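Local coordinates for transposon Tn7 transposition protein TnsA (Escherichia coli, PDB 1T0F), which cuts the 5' DNA strands in Tn7 transposition and forms the transposase together with TnsB, at residues Q26-K30 against L80-E84; I50-K54 against A240-K245; L194-L198 against E234-L238. All blocks are in the same frame, centred on the assembly; numbering follows the deposited sequence.

The three contacts run in a row from the nuclease sheet into the C-terminal helical region. Interaction 1, on strand 79-87, lies near the magnesium site of Asp-117, Gln-133 and Val-134: the side chain of Arg-83 is about 10 Å from that of Asp-117. Its centre is about 15 Å from that of interaction 2, and the two do not touch. In interaction 2, the side chain of Lys-54 is about 5 Å from that of Glu-76, probably of the active site. Interactions 2 and 3 do touch, through a probable hydrogen bond of 3.3 Å from Ile-244 N to Leu-238 O. Interaction 3 lies away from the annotated sites, its centre about 25 Å from that of interaction 1.

Interaction 1: residues Q26-K30 against L80-E84; sequences QGHGK and LDIRE
The imidazole of His-28 lies over one face of the Arg-83 guanidinium, near its rim, with CE1 3.2 Å from NH1 and the two planes 43° apart. A bend at chi3 (-73°) turns the flat end of the arginine toward the ring. A water reaches the same guanidinium face; it also sits in the plane of the imidazole, 2.8 Å from ND1, and donates to Asp-81 OD2. At the guanidinium edge NH1 bonds to a second water, which donates to Gly-27 O, while NH2 forms a salt bridge with Asp-121 on the adjoining strand 115-122. The direct bond across the contact is Gly-29 N to Asp-81 OD2, 2.8 Å and nearly straight at 169°, arriving from above the carboxylate plane. Asp-81 belongs to a classic beta bulge, sharing Asp-121 with Leu-80 on 79-87, an edge strand, within this chain, of the PDDEXK-clan nuclease sheet. The loop 26-30 is fastened alongside that strand by one backbone N-H and by water bridges. OD2 receives the amide and a water, and lies 3.8 Å from Arg-83 NE in a long, charge-only contact; together these would probably keep Asp-81 ionised, while guanidinium and carboxylate would probably pull the ionisation of His-28 in opposite directions.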
loop_
_atom_site.group_PDB
_atom_site.type_symbol
_atom_site.label_atom_id
_atom_site.label_comp_id
_atom_site.label_asym_id
_atom_site.label_seq_id
_atom_site.Cartn_x
_atom_site.Cartn_y
_atom_site.Cartn_z
ATOM N N GLN A 26 9.883 12.176 -6.723
ATOM C CA GLN A 26 10.089 12.292 -8.167
ATOM C C GLN A 26 10.481 10.970 -8.809
ATOM O O GLN A 26 10.896 10.032 -8.130
ATOM C CB GLN A 26 11.176 13.323 -8.480
ATOM C CG GLN A 26 10.861 14.733 -8.030
ATOM C CD GLN A 26 12.010 15.685 -8.301
ATOM O OE1 GLN A 26 12.335 15.969 -9.453
ATOM N NE2 GLN A 26 12.640 16.175 -7.237
ATOM N N GLY A 27 10.348 10.913 -10.129
ATOM C CA GLY A 27 10.705 9.709 -10.856
ATOM C C GLY A 27 9.543 8.761 -11.061
ATOM O O GLY A 27 8.487 8.906 -10.449
ATOM N N HIS A 28 9.745 7.782 -11.934
ATOM C CA HIS A 28 8.723 6.790 -12.238
ATOM C C HIS A 28 9.380 5.427 -12.226
ATOM O O HIS A 28 10.594 5.314 -12.414
ATOM C CB HIS A 28 8.126 7.050 -13.618
ATOM C CG HIS A 28 7.368 8.335 -13.716
ATOM N ND1 HIS A 28 6.012 8.419 -13.483
ATOM C CD2 HIS A 28 7.779 9.592 -14.007
ATOM C CE1 HIS A 28 5.619 9.672 -13.626
ATOM N NE2 HIS A 28 6.672 10.403 -13.944
ATOM N N GLY A 29 8.577 4.394 -12.000
ATOM C CA GLY A 29 9.105 3.046 -11.980
ATOM C C GLY A 29 10.307 2.853 -11.079
ATOM O O GLY A 29 10.283 3.212 -9.908
ATOM N N LYS A 30 11.374 2.289 -11.630
ATOM C CA LYS A 30 12.568 2.020 -10.851
ATOM C C LYS A 30 13.273 3.273 -10.333
ATOM O O LYS A 30 14.056 3.193 -9.387
ATOM C CB LYS A 30 13.537 1.167 -11.681
ATOM C CG LYS A 30 14.718 0.623 -10.900
ATOM C CD LYS A 30 15.011 -0.824 -11.279
ATOM C CE LYS A 30 16.252 -1.340 -10.565
ATOM N NZ LYS A 30 16.146 -1.235 -9.079
ATOM N N LEU A 80 0.836 -0.832 -13.875
ATOM C CA LEU A 80 2.132 -0.571 -14.493
ATOM C C LEU A 80 3.141 -0.023 -13.487
ATOM O O LEU A 80 4.311 -0.419 -13.485
ATOM C CB LEU A 80 1.965 0.430 -15.635
ATOM C CG LEU A 80 3.212 0.792 -16.441
ATOM C CD1 LEU A 80 3.758 -0.443 -17.156
ATOM C CD2 LEU A 80 2.847 1.870 -17.451
ATOM N N ASP A 81 2.693 0.899 -12.642
ATOM C CA ASP A 81 3.577 1.491 -11.643
ATOM C C ASP A 81 2.822 1.709 -10.338
ATOM O O ASP A 81 1.607 1.908 -10.332
ATOM C CB ASP A 81 4.136 2.828 -12.150
ATOM C CG ASP A 81 5.328 3.324 -11.328
ATOM O OD1 ASP A 81 5.827 2.568 -10.462
ATOM O OD2 ASP A 81 5.781 4.470 -11.560
ATOM N N ILE A 82 3.556 1.634 -9.235
ATOM C CA ILE A 82 2.998 1.847 -7.905
ATOM C C ILE A 82 3.968 2.799 -7.220
ATOM O O ILE A 82 5.121 2.443 -6.979
ATOM C CB ILE A 82 2.934 0.538 -7.091
ATOM C CG1 ILE A 82 1.923 -0.428 -7.725
ATOM C CG2 ILE A 82 2.531 0.843 -5.638
ATOM C CD1 ILE A 82 1.961 -1.834 -7.123
ATOM N N ARG A 83 3.505 4.012 -6.940
ATOM C CA ARG A 83 4.332 5.009 -6.276
ATOM C C ARG A 83 3.771 5.286 -4.880
ATOM O O ARG A 83 2.817 6.039 -4.724
ATOM C CB ARG A 83 4.381 6.286 -7.123
ATOM C CG ARG A 83 5.342 6.169 -8.332
ATOM C CD ARG A 83 5.328 7.406 -9.235
ATOM N NE ARG A 83 4.105 7.521 -10.034
ATOM C CZ ARG A 83 3.731 8.623 -10.682
ATOM N NH1 ARG A 83 4.478 9.714 -10.625
ATOM N NH2 ARG A 83 2.622 8.634 -11.408
ATOM N N GLU A 84 4.378 4.658 -3.878
ATOM C CA GLU A 84 3.933 4.788 -2.489
ATOM C C GLU A 84 4.446 6.057 -1.819
ATOM O O GLU A 84 5.475 6.608 -2.216
ATOM C CB GLU A 84 4.374 3.567 -1.667
ATOM C CG GLU A 84 5.859 3.524 -1.265
ATOM C CD GLU A 84 6.780 2.928 -2.333
ATOM O OE1 GLU A 84 6.387 2.851 -3.518
ATOM O OE2 GLU A 84 7.918 2.548 -1.980
HETATM O O HOH W 1 6.917 10.766 -9.376
HETATM O O HOH W 2 4.604 6.067 -13.227
HETATM O O HOH W 3 7.789 3.263 -8.799
#

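Interaction 2: residues I50-K54 against A240-K245; sequences IYSHK and ANGFIK
Two donors reach Gly-242 O: His-53 NE2, in a weak bond of 3.0 Å, and a water that also donates to Tyr-51 O. NE2 divides its N-H between this carbonyl and Phe-243 O, again weakly at 3.0 Å; both oxygens lie at the edge of the imidazole, near its plane. Phe-243 O is held a second time by Ser-263 OG. Over one face of the same ring comes the aliphatic chain of Lys-245, its CD 3.4 Å from the His-53 centroid in a CH-pi contact; a bend at chi3 (-78°) turns the chain on past the ring, and NZ finds its salt bridge with Glu-74 of helix 64-75. All this gathers where helix 230-240 ends in a Schellman motif, with Gly-242 taking the positive phi. A CB there would collide with Tyr-51 O and Ile-50 CG1; as it is, the glycine CA comes within 3.5 Å of Tyr-51 O, as a CA-H...O contact. One residue earlier, Asn-241 O accepts Tyr-51 N at 2.9 Å along a nearly straight N-H, tying strand 48-51 to the helix end. Beside it, Phe-243 CE1 sits over the rim of the Tyr-51 ring; the two rings are near parallel, 29° apart, but slid so that they barely overlap, with centroids 5.0 Å apart and Tyr-51 CD2 3.6 Å from Phe-243 CD1.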
loop_
_atom_site.group_PDB
_atom_site.type_symbol
_atom_site.label_atom_id
_atom_site.label_comp_id
_atom_site.label_asym_id
_atom_site.label_seq_id
_atom_site.Cartn_x
_atom_site.Cartn_y
_atom_site.Cartn_z
ATOM N N ILE A 50 9.240 -4.385 0.840
ATOM C CA ILE A 50 8.919 -5.484 -0.050
ATOM C C ILE A 50 9.271 -5.230 -1.507
ATOM O O ILE A 50 9.046 -4.148 -2.048
ATOM C CB ILE A 50 7.420 -5.859 0.084
ATOM C CG1 ILE A 50 7.107 -7.110 -0.744
ATOM C CG2 ILE A 50 6.551 -4.702 -0.357
ATOM C CD1 ILE A 50 5.801 -7.774 -0.351
ATOM N N TYR A 51 9.834 -6.256 -2.129
ATOM C CA TYR A 51 10.234 -6.179 -3.528
ATOM C C TYR A 51 9.012 -6.285 -4.434
ATOM O O TYR A 51 8.070 -7.030 -4.140
ATOM C CB TYR A 51 11.216 -7.310 -3.839
ATOM C CG TYR A 51 11.696 -7.318 -5.266
ATOM C CD1 TYR A 51 12.623 -6.380 -5.713
ATOM C CD2 TYR A 51 11.210 -8.255 -6.179
ATOM C CE1 TYR A 51 13.060 -6.375 -7.039
ATOM C CE2 TYR A 51 11.639 -8.257 -7.506
ATOM C CZ TYR A 51 12.565 -7.313 -7.925
ATOM O OH TYR A 51 12.999 -7.312 -9.232
ATOM N N SER A 52 9.030 -5.534 -5.532
ATOM C CA SER A 52 7.933 -5.536 -6.502
ATOM C C SER A 52 8.428 -5.987 -7.869
ATOM O O SER A 52 9.446 -5.490 -8.344
ATOM C CB SER A 52 7.349 -4.132 -6.651
ATOM O OG SER A 52 6.676 -3.988 -7.899
ATOM N N HIS A 53 7.711 -6.919 -8.498
ATOM C CA HIS A 53 8.105 -7.377 -9.830
ATOM C C HIS A 53 7.744 -6.301 -10.848
ATOM O O HIS A 53 8.413 -6.152 -11.872
ATOM C CB HIS A 53 7.388 -8.676 -10.214
ATOM C CG HIS A 53 7.734 -9.844 -9.346
ATOM N ND1 HIS A 53 7.549 -11.148 -9.753
ATOM C CD2 HIS A 53 8.205 -9.908 -8.078
ATOM C CE1 HIS A 53 7.889 -11.965 -8.772
ATOM N NE2 HIS A 53 8.290 -11.237 -7.744
ATOM N N LYS A 54 6.690 -5.541 -10.562
ATOM C CA LYS A 54 6.249 -4.489 -11.471
ATOM C C LYS A 54 7.179 -3.288 -11.574
ATOM O O LYS A 54 7.390 -2.761 -12.662
ATOM C CB LYS A 54 4.847 -4.010 -11.090
ATOM C CG LYS A 54 3.772 -5.065 -11.341
ATOM C CD LYS A 54 2.398 -4.572 -10.958
ATOM C CE LYS A 54 1.334 -5.596 -11.328
ATOM N NZ LYS A 54 1.236 -5.802 -12.806
ATOM N N ALA A 240 7.201 -13.570 1.286
ATOM C CA ALA A 240 6.940 -12.450 2.196
ATOM C C ALA A 240 7.764 -11.226 1.798
ATOM O O ALA A 240 7.320 -10.081 1.947
ATOM C CB ALA A 240 7.263 -12.858 3.626
ATOM N N ASN A 241 8.965 -11.471 1.288
ATOM C CA ASN A 241 9.843 -10.394 0.859
ATOM C C ASN A 241 9.517 -9.886 -0.540
ATOM O O ASN A 241 10.104 -8.904 -0.999
ATOM C CB ASN A 241 11.300 -10.846 0.937
ATOM C CG ASN A 241 11.845 -10.779 2.345
ATOM O OD1 ASN A 241 12.272 -9.721 2.799
ATOM N ND2 ASN A 241 11.811 -11.904 3.054
ATOM N N GLY A 242 8.585 -10.558 -1.214
ATOM C CA GLY A 242 8.164 -10.123 -2.538
ATOM C C GLY A 242 8.828 -10.742 -3.755
ATOM O O GLY A 242 8.386 -10.497 -4.883
ATOM N N PHE A 243 9.884 -11.525 -3.550
ATOM C CA PHE A 243 10.579 -12.152 -4.671
ATOM C C PHE A 243 9.690 -13.183 -5.353
ATOM O O PHE A 243 9.871 -13.502 -6.525
ATOM C CB PHE A 243 11.892 -12.763 -4.190
ATOM C CG PHE A 243 12.870 -11.735 -3.715
ATOM C CD1 PHE A 243 13.309 -10.739 -4.579
ATOM C CD2 PHE A 243 13.306 -11.723 -2.396
ATOM C CE1 PHE A 243 14.165 -9.738 -4.141
ATOM C CE2 PHE A 243 14.166 -10.722 -1.944
ATOM C CZ PHE A 243 14.595 -9.728 -2.821
ATOM N N ILE A 244 8.715 -13.685 -4.607
ATOM C CA ILE A 244 7.754 -14.628 -5.138
ATOM C C ILE A 244 6.377 -14.043 -4.867
ATOM O O ILE A 244 6.105 -13.588 -3.756
ATOM C CB ILE A 244 7.841 -15.999 -4.431
ATOM C CG1 ILE A 244 9.214 -16.626 -4.676
ATOM C CG2 ILE A 244 6.732 -16.929 -4.936
ATOM C CD1 ILE A 244 9.416 -17.936 -3.921
ATOM N N LYS A 245 5.524 -14.014 -5.885
ATOM C CA LYS A 245 4.164 -13.534 -5.701
ATOM C C LYS A 245 3.247 -14.684 -6.115
ATOM O O LYS A 245 3.646 -15.558 -6.891
ATOM C CB LYS A 245 3.894 -12.271 -6.524
ATOM C CG LYS A 245 4.258 -12.362 -7.976
ATOM C CD LYS A 245 4.504 -10.972 -8.570
ATOM C CE LYS A 245 3.222 -10.229 -8.886
ATOM N NZ LYS A 245 3.505 -8.946 -9.620
HETATM O O HOH W 4 6.103 -8.727 -5.314
HETATM O O HOH W 5 0.765 -8.848 -11.743
#

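Interaction 3: residues L194-L198 against E234-L238; sequences LLAQL and EIRAL
Leu-194, Gln-197 and Leu-198 meet one side of helix 230-240 in the all-helical part of the C-terminal family region, which belongs to the HTH clan. They come from helix 192-195 and from the type I beta turn, Leu-195 to Leu-198, that leads into helix 198-207. The apolar contacts make up most of the interface. Leu-194, its CG anti to the backbone N (chi1 -178°), spreads its two methyls along the helix: CD1 lies 3.7 Å from Glu-234 CB, and CD2 lies 3.6 Å from Ala-237 CB. Leu-238 reaches back between Leu-194 and Leu-198, its CD2 4.0 Å from Leu-194 CG and its CD1 3.7 Å from Leu-198 CD2. Leu-201 of helix 198-207 and Ile-244 of strand 244-245 also pack on Leu-238, which therefore joins several parts of this region.

The polar contact lies at one border of the leucine cluster. Gln-197 is bent at chi2 (-70°), which swings its amide round to the carboxylate of Glu-234, and NE2 donates to both oxygens, 2.9 Å to OE1 and 3.2 Å to OE2. Each oxygen is met on its syn side, somewhat out of the carboxylate plane, with the amide and carboxylate planes 80° apart. With an alanine in place of Glu-234, the Gln-197 amide would probably lose both these bonds and be freer to turn, and Leu-194 CD1 would lose its contact with CG.

Backbone bonds shape each side separately. Leu-238 N bonds to Glu-234 O within its helix, while Gln-197 N is held 3.0 Å from Leu-194 O, a carbonyl that Leu-238 CD2 approaches to 3.9 Å.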
loop_
_atom_site.group_PDB
_atom_site.type_symbol
_atom_site.label_atom_id
_atom_site.label_comp_id
_atom_site.label_asym_id
_atom_site.label_seq_id
_atom_site.Cartn_x
_atom_site.Cartn_y
_atom_site.Cartn_z
ATOM N N LEU A 194 19.627 -17.781 0.635
ATOM C CA LEU A 194 18.196 -17.932 0.387
ATOM C C LEU A 194 17.840 -17.351 -0.973
ATOM O O LEU A 194 17.041 -17.926 -1.709
ATOM C CB LEU A 194 17.382 -17.236 1.482
ATOM C CG LEU A 194 15.857 -17.362 1.356
ATOM C CD1 LEU A 194 15.467 -18.821 1.179
ATOM C CD2 LEU A 194 15.195 -16.777 2.592
ATOM N N LEU A 195 18.439 -16.211 -1.306
ATOM C CA LEU A 195 18.189 -15.568 -2.588
ATOM C C LEU A 195 18.655 -16.486 -3.726
ATOM O O LEU A 195 18.089 -16.478 -4.816
ATOM C CB LEU A 195 18.938 -14.235 -2.666
ATOM C CG LEU A 195 18.502 -13.275 -3.775
ATOM C CD1 LEU A 195 17.133 -12.704 -3.423
ATOM C CD2 LEU A 195 19.514 -12.140 -3.925
ATOM N N ALA A 196 19.691 -17.274 -3.458
ATOM C CA ALA A 196 20.240 -18.195 -4.450
ATOM C C ALA A 196 19.286 -19.349 -4.764
ATOM O O ALA A 196 19.478 -20.076 -5.736
ATOM C CB ALA A 196 21.579 -18.744 -3.957
ATOM N N GLN A 197 18.257 -19.509 -3.940
ATOM C CA GLN A 197 17.284 -20.580 -4.128
ATOM C C GLN A 197 16.198 -20.255 -5.151
ATOM O O GLN A 197 15.492 -21.152 -5.615
ATOM C CB GLN A 197 16.631 -20.925 -2.790
ATOM C CG GLN A 197 17.539 -21.659 -1.820
ATOM C CD GLN A 197 17.831 -23.080 -2.265
ATOM O OE1 GLN A 197 18.532 -23.306 -3.252
ATOM N NE2 GLN A 197 17.279 -24.048 -1.543
ATOM N N LEU A 198 16.059 -18.979 -5.499
ATOM C CA LEU A 198 15.037 -18.570 -6.455
ATOM C C LEU A 198 15.146 -19.320 -7.774
ATOM O O LEU A 198 14.146 -19.807 -8.297
ATOM C CB LEU A 198 15.116 -17.060 -6.711
ATOM C CG LEU A 198 14.629 -16.158 -5.572
ATOM C CD1 LEU A 198 15.013 -14.711 -5.862
ATOM C CD2 LEU A 198 13.117 -16.293 -5.419
ATOM N N GLU A 234 11.528 -21.746 2.920
ATOM C CA GLU A 234 12.280 -20.907 1.995
ATOM C C GLU A 234 11.312 -20.145 1.096
ATOM O O GLU A 234 11.467 -18.946 0.873
ATOM C CB GLU A 234 13.220 -21.758 1.140
ATOM C CG GLU A 234 14.196 -22.592 1.945
ATOM C CD GLU A 234 15.208 -23.306 1.069
ATOM O OE1 GLU A 234 14.803 -23.849 0.017
ATOM O OE2 GLU A 234 16.404 -23.333 1.438
ATOM N N ILE A 235 10.308 -20.850 0.581
ATOM C CA ILE A 235 9.306 -20.241 -0.285
ATOM C C ILE A 235 8.552 -19.163 0.493
ATOM O O ILE A 235 8.263 -18.090 -0.031
ATOM C CB ILE A 235 8.298 -21.307 -0.800
ATOM C CG1 ILE A 235 8.991 -22.238 -1.796
ATOM C CG2 ILE A 235 7.099 -20.640 -1.455
ATOM C CD1 ILE A 235 9.460 -21.554 -3.058
ATOM N N ARG A 236 8.241 -19.459 1.746
ATOM C CA ARG A 236 7.521 -18.522 2.589
ATOM C C ARG A 236 8.304 -17.220 2.762
ATOM O O ARG A 236 7.745 -16.131 2.620
ATOM C CB ARG A 236 7.248 -19.163 3.954
ATOM C CG ARG A 236 6.368 -18.342 4.880
ATOM C CD ARG A 236 6.081 -19.120 6.168
ATOM N NE ARG A 236 5.274 -18.357 7.117
ATOM C CZ ARG A 236 5.666 -17.219 7.684
ATOM N NH1 ARG A 236 6.855 -16.708 7.397
ATOM N NH2 ARG A 236 4.868 -16.592 8.540
ATOM N N ALA A 237 9.598 -17.338 3.058
ATOM C CA ALA A 237 10.445 -16.164 3.260
ATOM C C ALA A 237 10.602 -15.344 1.982
ATOM O O ALA A 237 10.531 -14.109 2.011
ATOM C CB ALA A 237 11.819 -16.592 3.788
ATOM N N LEU A 238 10.809 -16.023 0.856
ATOM C CA LEU A 238 10.973 -15.326 -0.416
ATOM C C LEU A 238 9.665 -14.655 -0.841
ATOM O O LEU A 238 9.676 -13.584 -1.453
ATOM C CB LEU A 238 11.448 -16.306 -1.496
ATOM C CG LEU A 238 12.890 -16.801 -1.316
ATOM C CD1 LEU A 238 13.149 -18.036 -2.186
ATOM C CD2 LEU A 238 13.851 -15.663 -1.666
#